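Local coordinates for uncharacterized protein (Proteus penneri, PDB 3RD4), which is of unknown function, a small all-beta member of the DUF2500 family whose strands pair with those of neighbouring subunits in a four-chain assembly, at residues 13-18 and 37-42; 52-57 and 70-75. All blocks are in the same frame, centred on the assembly; numbering follows the deposited sequence.

Overall arrangement
The chain folds into one strongly bent antiparallel sheet with strand 4-20 in the middle, sampled by the two contacts in different ways. Contact 1 (13-18 with 37-42) is lateral pairing of adjacent strands, whereas contact 2 (52-57 with 70-75) brings together strands 50-56 and 69-75, which have strands 34-44 and 4-20 between them in the sheet order. Both segments of contact 1 precede those of contact 2 in the chain, and the contact centres lie about 11 Å apart. They are joined directly, since strand 34-44 pairs with the following strand 50-56: F42 O faces L52 N at 2.6 Å, a probable hydrogen bond. Both contacts also touch the third subunit, with which strand 50-56 continues the sheet.

Contact 1 (13-18 and 37-42); sequences DKKEIA and YYQVTF
Strands 13-18 and 37-42 run antiparallel, 168° between their directions, and the firmest part of their ladder is the hydrogen-bonded pair K15 and Q39. K15 N donates to Q39 O at 3.0 Å, and Q39 N returns the bond to K15 O at 3.2 Å, both nearly along the C=O axis. Next to it, I17 N reaches Y37 O at 2.8 Å in the carbonyl plane, while the return bond from Y37 N is weak. At the other end T41 N donates to D13 O from above the carbonyl plane, 66° out of it; the return bond from D13 N is weak. D13 OD1 accepts K14 N at 2.6 Å through its anti lone pair.

On one face K15 and Q39 lie side by side, each CG in the crowded position between backbone N and carbonyl carbon; K15 NZ forms a salt bridge with D51 of the second subunit. On the other, E16, its CG anti to the backbone N, lays CD 3.4 Å from Y38 CE1, and OE2 forms a salt bridge with K50 of the second subunit. K14 NZ forms one with E65. With Y38 and V40 bonded in turn to strand 50-56, this is the pairing of successive strands in an antiparallel beta meander.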
loop_
_atom_site.group_PDB
_atom_site.type_symbol
_atom_site.label_atom_id
_atom_site.label_comp_id
_atom_site.label_asym_id
_atom_site.label_seq_id
_atom_site.Cartn_x
_atom_site.Cartn_y
_atom_site.Cartn_z
ATOM N N ASP B 13 -11.020 -10.274 -8.745
ATOM C CA ASP B 13 -10.134 -9.437 -9.547
ATOM C C ASP B 13 -8.924 -10.172 -10.109
ATOM O O ASP B 13 -8.683 -11.323 -9.779
ATOM C CB ASP B 13 -9.649 -8.263 -8.694
ATOM C CG ASP B 13 -9.512 -6.982 -9.492
ATOM O OD1 ASP B 13 -8.930 -7.022 -10.606
ATOM O OD2 ASP B 13 -9.984 -5.932 -8.992
ATOM N N LYS B 14 -8.148 -9.484 -10.937
ATOM C CA LYS B 14 -6.976 -10.082 -11.546
ATOM C C LYS B 14 -6.185 -8.964 -12.220
ATOM O O LYS B 14 -6.738 -8.225 -13.026
ATOM C CB LYS B 14 -7.425 -11.096 -12.601
ATOM C CG LYS B 14 -6.313 -11.969 -13.130
ATOM C CD LYS B 14 -6.700 -12.652 -14.456
ATOM C CE LYS B 14 -5.547 -13.538 -14.972
ATOM N NZ LYS B 14 -5.657 -14.015 -16.376
ATOM N N LYS B 15 -4.899 -8.830 -11.903
ATOM C CA LYS B 15 -4.070 -7.785 -12.514
ATOM C C LYS B 15 -2.585 -8.102 -12.461
ATOM O O LYS B 15 -2.107 -8.709 -11.503
ATOM C CB LYS B 15 -4.276 -6.433 -11.822
ATOM C CG LYS B 15 -3.745 -6.370 -10.376
ATOM C CD LYS B 15 -3.375 -4.954 -9.949
ATOM C CE LYS B 15 -4.507 -3.993 -10.169
ATOM N NZ LYS B 15 -4.070 -2.611 -9.898
ATOM N N GLU B 16 -1.860 -7.677 -13.489
ATOM C CA GLU B 16 -0.421 -7.882 -13.538
ATOM C C GLU B 16 0.265 -6.588 -13.069
ATOM O O GLU B 16 -0.141 -5.491 -13.448
ATOM C CB GLU B 16 0.017 -8.218 -14.956
ATOM C CG GLU B 16 1.237 -9.106 -14.983
ATOM C CD GLU B 16 1.732 -9.408 -16.391
ATOM O OE1 GLU B 16 0.889 -9.693 -17.279
ATOM O OE2 GLU B 16 2.977 -9.373 -16.593
ATOM N N ILE B 17 1.297 -6.713 -12.240
ATOM C CA ILE B 17 2.011 -5.542 -11.744
ATOM C C ILE B 17 3.504 -5.586 -12.063
ATOM O O ILE B 17 4.255 -6.318 -11.402
ATOM C CB ILE B 17 1.869 -5.428 -10.236
ATOM C CG1 ILE B 17 0.394 -5.481 -9.862
ATOM C CG2 ILE B 17 2.525 -4.141 -9.759
ATOM C CD1 ILE B 17 0.145 -5.491 -8.362
ATOM N N ALA B 18 3.934 -4.824 -13.073
ATOM C CA ALA B 18 5.352 -4.789 -13.427
ATOM C C ALA B 18 5.944 -3.626 -12.642
ATOM O O ALA B 18 5.671 -2.479 -12.948
ATOM C CB ALA B 18 5.527 -4.571 -14.931
ATOM N N TYR B 37 4.450 -9.181 -10.910
ATOM C CA TYR B 37 3.561 -9.683 -9.876
ATOM C C TYR B 37 2.211 -10.041 -10.467
ATOM O O TYR B 37 1.545 -9.212 -11.089
ATOM C CB TYR B 37 3.379 -8.632 -8.779
ATOM C CG TYR B 37 4.637 -8.326 -7.992
ATOM C CD1 TYR B 37 5.179 -9.265 -7.111
ATOM C CD2 TYR B 37 5.289 -7.096 -8.131
ATOM C CE1 TYR B 37 6.336 -8.984 -6.390
ATOM C CE2 TYR B 37 6.446 -6.810 -7.415
ATOM C CZ TYR B 37 6.965 -7.757 -6.546
ATOM O OH TYR B 37 8.105 -7.482 -5.827
ATOM N N TYR B 38 1.801 -11.281 -10.269
ATOM C CA TYR B 38 0.529 -11.732 -10.787
ATOM C C TYR B 38 -0.420 -11.864 -9.615
ATOM O O TYR B 38 -0.468 -12.904 -8.958
ATOM C CB TYR B 38 0.753 -13.064 -11.476
ATOM C CG TYR B 38 1.799 -12.950 -12.542
ATOM C CD1 TYR B 38 1.492 -12.392 -13.780
ATOM C CD2 TYR B 38 3.095 -13.389 -12.322
ATOM C CE1 TYR B 38 2.453 -12.283 -14.779
ATOM C CE2 TYR B 38 4.068 -13.283 -13.319
ATOM C CZ TYR B 38 3.734 -12.732 -14.544
ATOM O OH TYR B 38 4.666 -12.649 -15.550
ATOM N N GLN B 39 -1.175 -10.812 -9.332
ATOM C CA GLN B 39 -2.081 -10.886 -8.195
ATOM C C GLN B 39 -3.532 -11.068 -8.561
ATOM O O GLN B 39 -4.028 -10.474 -9.511
ATOM C CB GLN B 39 -1.960 -9.638 -7.325
ATOM C CG GLN B 39 -2.885 -8.539 -7.753
ATOM C CD GLN B 39 -3.001 -7.451 -6.725
ATOM O OE1 GLN B 39 -3.997 -6.746 -6.686
ATOM N NE2 GLN B 39 -1.982 -7.298 -5.894
ATOM N N VAL B 40 -4.212 -11.909 -7.800
ATOM C CA VAL B 40 -5.628 -12.130 -8.022
ATOM C C VAL B 40 -6.340 -11.959 -6.689
ATOM O O VAL B 40 -5.837 -12.363 -5.645
ATOM C CB VAL B 40 -5.931 -13.541 -8.663
ATOM C CG1 VAL B 40 -4.907 -14.554 -8.270
ATOM C CG2 VAL B 40 -7.295 -14.019 -8.230
ATOM N N THR B 41 -7.492 -11.309 -6.721
ATOM C CA THR B 41 -8.251 -11.083 -5.498
ATOM C C THR B 41 -9.347 -12.138 -5.299
ATOM O O THR B 41 -10.293 -12.225 -6.087
ATOM C CB THR B 41 -8.894 -9.682 -5.511
ATOM O OG1 THR B 41 -7.866 -8.693 -5.628
ATOM C CG2 THR B 41 -9.657 -9.436 -4.227
ATOM N N PHE B 42 -9.207 -12.937 -4.243
ATOM C CA PHE B 42 -10.176 -13.976 -3.911
ATOM C C PHE B 42 -11.095 -13.488 -2.796
ATOM O O PHE B 42 -10.624 -12.903 -1.820
ATOM C CB PHE B 42 -9.463 -15.235 -3.429
ATOM C CG PHE B 42 -8.572 -15.857 -4.454
ATOM C CD1 PHE B 42 -7.210 -15.601 -4.451
ATOM C CD2 PHE B 42 -9.093 -16.695 -5.424
ATOM C CE1 PHE B 42 -6.384 -16.168 -5.401
ATOM C CE2 PHE B 42 -8.273 -17.265 -6.375
ATOM C CZ PHE B 42 -6.916 -17.002 -6.363
#

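Contact 2 (52-57 and 70-75); sequences LVLNID and GRLFMQ
M74 and L54 form the centre of a hydrophobic contact inside the curled antiparallel sheet, where strands 52-56 and 70-75, not neighbours in that sheet, face each other across its concave side. Their axes stay 11.2 Å apart and cross at 73°, so the backbones do not pair and side chains alone bridge the gap. Four residues do so, L52 and L54 from one strand and L72 and M74 from the other, all of them buried and all directed toward the opposite strand.

L54 and M74 meet tip to tip. The M74 chain leaves with CG anti to its carbonyl carbon (chi1 -86°), runs extended through chi2 and then bends at chi3, 67°, which turns the methyl CE aside toward CD2 of L54. The thioether sulphur rests against both leucines of the facing strand: L52 crosses M74 obliquely and offers its branch carbon CG, 4.0 Å from M74 SD. L72 fills in beside them more loosely, its CD1 4.3 Å from CD1 of L54. F79 of strand 78-84 packs on L72 and Y7 of strand 4-20 on M74, while A18 of the third subunit lies against L52, so the core runs up to a subunit interface. The tightest approach between the strands is that of L54 CD1 to M74 SD, 3.8 Å.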
loop_
_atom_site.group_PDB
_atom_site.type_symbol
_atom_site.label_atom_id
_atom_site.label_comp_id
_atom_site.label_asym_id
_atom_site.label_seq_id
_atom_site.Cartn_x
_atom_site.Cartn_y
_atom_site.Cartn_z
ATOM N N LEU B 52 -8.888 -12.070 -0.090
ATOM C CA LEU B 52 -7.485 -12.451 -0.124
ATOM C C LEU B 52 -6.904 -11.845 -1.387
ATOM O O LEU B 52 -7.423 -12.056 -2.485
ATOM C CB LEU B 52 -7.325 -13.981 -0.166
ATOM C CG LEU B 52 -7.434 -14.785 1.135
ATOM C CD1 LEU B 52 -6.575 -14.098 2.167
ATOM C CD2 LEU B 52 -8.857 -14.875 1.636
ATOM N N VAL B 53 -5.846 -11.064 -1.247
ATOM C CA VAL B 53 -5.238 -10.483 -2.431
ATOM C C VAL B 53 -3.817 -11.031 -2.537
ATOM O O VAL B 53 -2.836 -10.367 -2.194
ATOM C CB VAL B 53 -5.236 -8.942 -2.365
ATOM C CG1 VAL B 53 -5.253 -8.378 -3.786
ATOM C CG2 VAL B 53 -6.451 -8.454 -1.591
ATOM N N LEU B 54 -3.731 -12.261 -3.028
ATOM C CA LEU B 54 -2.466 -12.962 -3.159
ATOM C C LEU B 54 -1.733 -12.758 -4.483
ATOM O O LEU B 54 -2.346 -12.487 -5.527
ATOM C CB LEU B 54 -2.697 -14.464 -2.963
ATOM C CG LEU B 54 -3.902 -14.859 -2.105
ATOM C CD1 LEU B 54 -4.117 -16.351 -2.156
ATOM C CD2 LEU B 54 -3.678 -14.393 -0.682
ATOM N N ASN B 55 -0.408 -12.893 -4.423
ATOM C CA ASN B 55 0.438 -12.798 -5.607
ATOM C C ASN B 55 0.735 -14.255 -5.874
ATOM O O ASN B 55 1.174 -14.967 -4.982
ATOM C CB ASN B 55 1.726 -12.045 -5.306
ATOM C CG ASN B 55 1.465 -10.653 -4.794
ATOM O OD1 ASN B 55 0.721 -9.878 -5.414
ATOM N ND2 ASN B 55 2.074 -10.318 -3.657
ATOM N N ILE B 56 0.463 -14.707 -7.087
ATOM C CA ILE B 56 0.662 -16.101 -7.419
ATOM C C ILE B 56 1.567 -16.217 -8.630
ATOM O O ILE B 56 1.806 -15.228 -9.316
ATOM C CB ILE B 56 -0.703 -16.776 -7.724
ATOM C CG1 ILE B 56 -1.348 -16.136 -8.951
ATOM C CG2 ILE B 56 -1.668 -16.552 -6.587
ATOM C CD1 ILE B 56 -2.662 -16.775 -9.332
ATOM N N ASP B 57 2.062 -17.422 -8.894
ATOM C CA ASP B 57 2.940 -17.668 -10.041
ATOM C C ASP B 57 2.280 -17.323 -11.383
ATOM O O ASP B 57 1.047 -17.310 -11.503
ATOM C CB ASP B 57 3.355 -19.123 -10.040
ATOM C CG ASP B 57 2.169 -20.037 -9.915
ATOM O OD1 ASP B 57 1.787 -20.652 -10.948
ATOM O OD2 ASP B 57 1.617 -20.105 -8.783
ATOM N N GLY B 70 -14.407 -21.663 -6.498
ATOM C CA GLY B 70 -13.807 -22.938 -6.174
ATOM C C GLY B 70 -13.150 -23.031 -4.814
ATOM O O GLY B 70 -13.442 -22.259 -3.907
ATOM N N ARG B 71 -12.263 -24.005 -4.671
ATOM C CA ARG B 71 -11.559 -24.192 -3.426
ATOM C C ARG B 71 -10.227 -23.499 -3.564
ATOM O O ARG B 71 -9.572 -23.603 -4.601
ATOM C CB ARG B 71 -11.333 -25.672 -3.167
ATOM C CG ARG B 71 -12.600 -26.439 -2.925
ATOM C CD ARG B 71 -12.288 -27.893 -2.632
ATOM N NE ARG B 71 -11.603 -28.522 -3.755
ATOM C CZ ARG B 71 -12.123 -28.622 -4.974
ATOM N NH1 ARG B 71 -13.334 -28.134 -5.234
ATOM N NH2 ARG B 71 -11.432 -29.214 -5.932
ATOM N N LEU B 72 -9.832 -22.778 -2.527
ATOM C CA LEU B 72 -8.552 -22.096 -2.540
ATOM C C LEU B 72 -7.694 -22.747 -1.461
ATOM O O LEU B 72 -8.135 -22.886 -0.328
ATOM C CB LEU B 72 -8.755 -20.609 -2.240
ATOM C CG LEU B 72 -7.542 -19.810 -1.766
ATOM C CD1 LEU B 72 -6.459 -19.877 -2.810
ATOM C CD2 LEU B 72 -7.941 -18.379 -1.508
ATOM N N PHE B 73 -6.492 -23.192 -1.806
ATOM C CA PHE B 73 -5.620 -23.790 -0.795
ATOM C C PHE B 73 -4.509 -22.798 -0.478
ATOM O O PHE B 73 -3.884 -22.229 -1.378
ATOM C CB PHE B 73 -4.998 -25.107 -1.286
ATOM C CG PHE B 73 -5.998 -26.185 -1.586
ATOM C CD1 PHE B 73 -6.589 -26.271 -2.841
ATOM C CD2 PHE B 73 -6.372 -27.094 -0.606
ATOM C CE1 PHE B 73 -7.543 -27.252 -3.118
ATOM C CE2 PHE B 73 -7.322 -28.077 -0.870
ATOM C CZ PHE B 73 -7.912 -28.155 -2.131
ATOM N N MET B 74 -4.263 -22.580 0.802
ATOM C CA MET B 74 -3.214 -21.657 1.192
ATOM C C MET B 74 -2.398 -22.233 2.319
ATOM O O MET B 74 -2.937 -22.851 3.238
ATOM C CB MET B 74 -3.804 -20.328 1.654
ATOM C CG MET B 74 -4.083 -19.315 0.560
ATOM S SD MET B 74 -4.874 -17.857 1.264
ATOM C CE MET B 74 -3.535 -17.229 2.235
ATOM N N GLN B 75 -1.091 -22.035 2.237
ATOM C CA GLN B 75 -0.188 -22.496 3.276
ATOM C C GLN B 75 0.101 -21.203 4.013
ATOM O O GLN B 75 0.886 -20.363 3.546
ATOM C CB GLN B 75 1.092 -23.048 2.668
ATOM C CG GLN B 75 1.769 -24.098 3.500
ATOM C CD GLN B 75 3.213 -24.259 3.107
ATOM O OE1 GLN B 75 4.044 -23.406 3.426
ATOM N NE2 GLN B 75 3.525 -25.340 2.393
#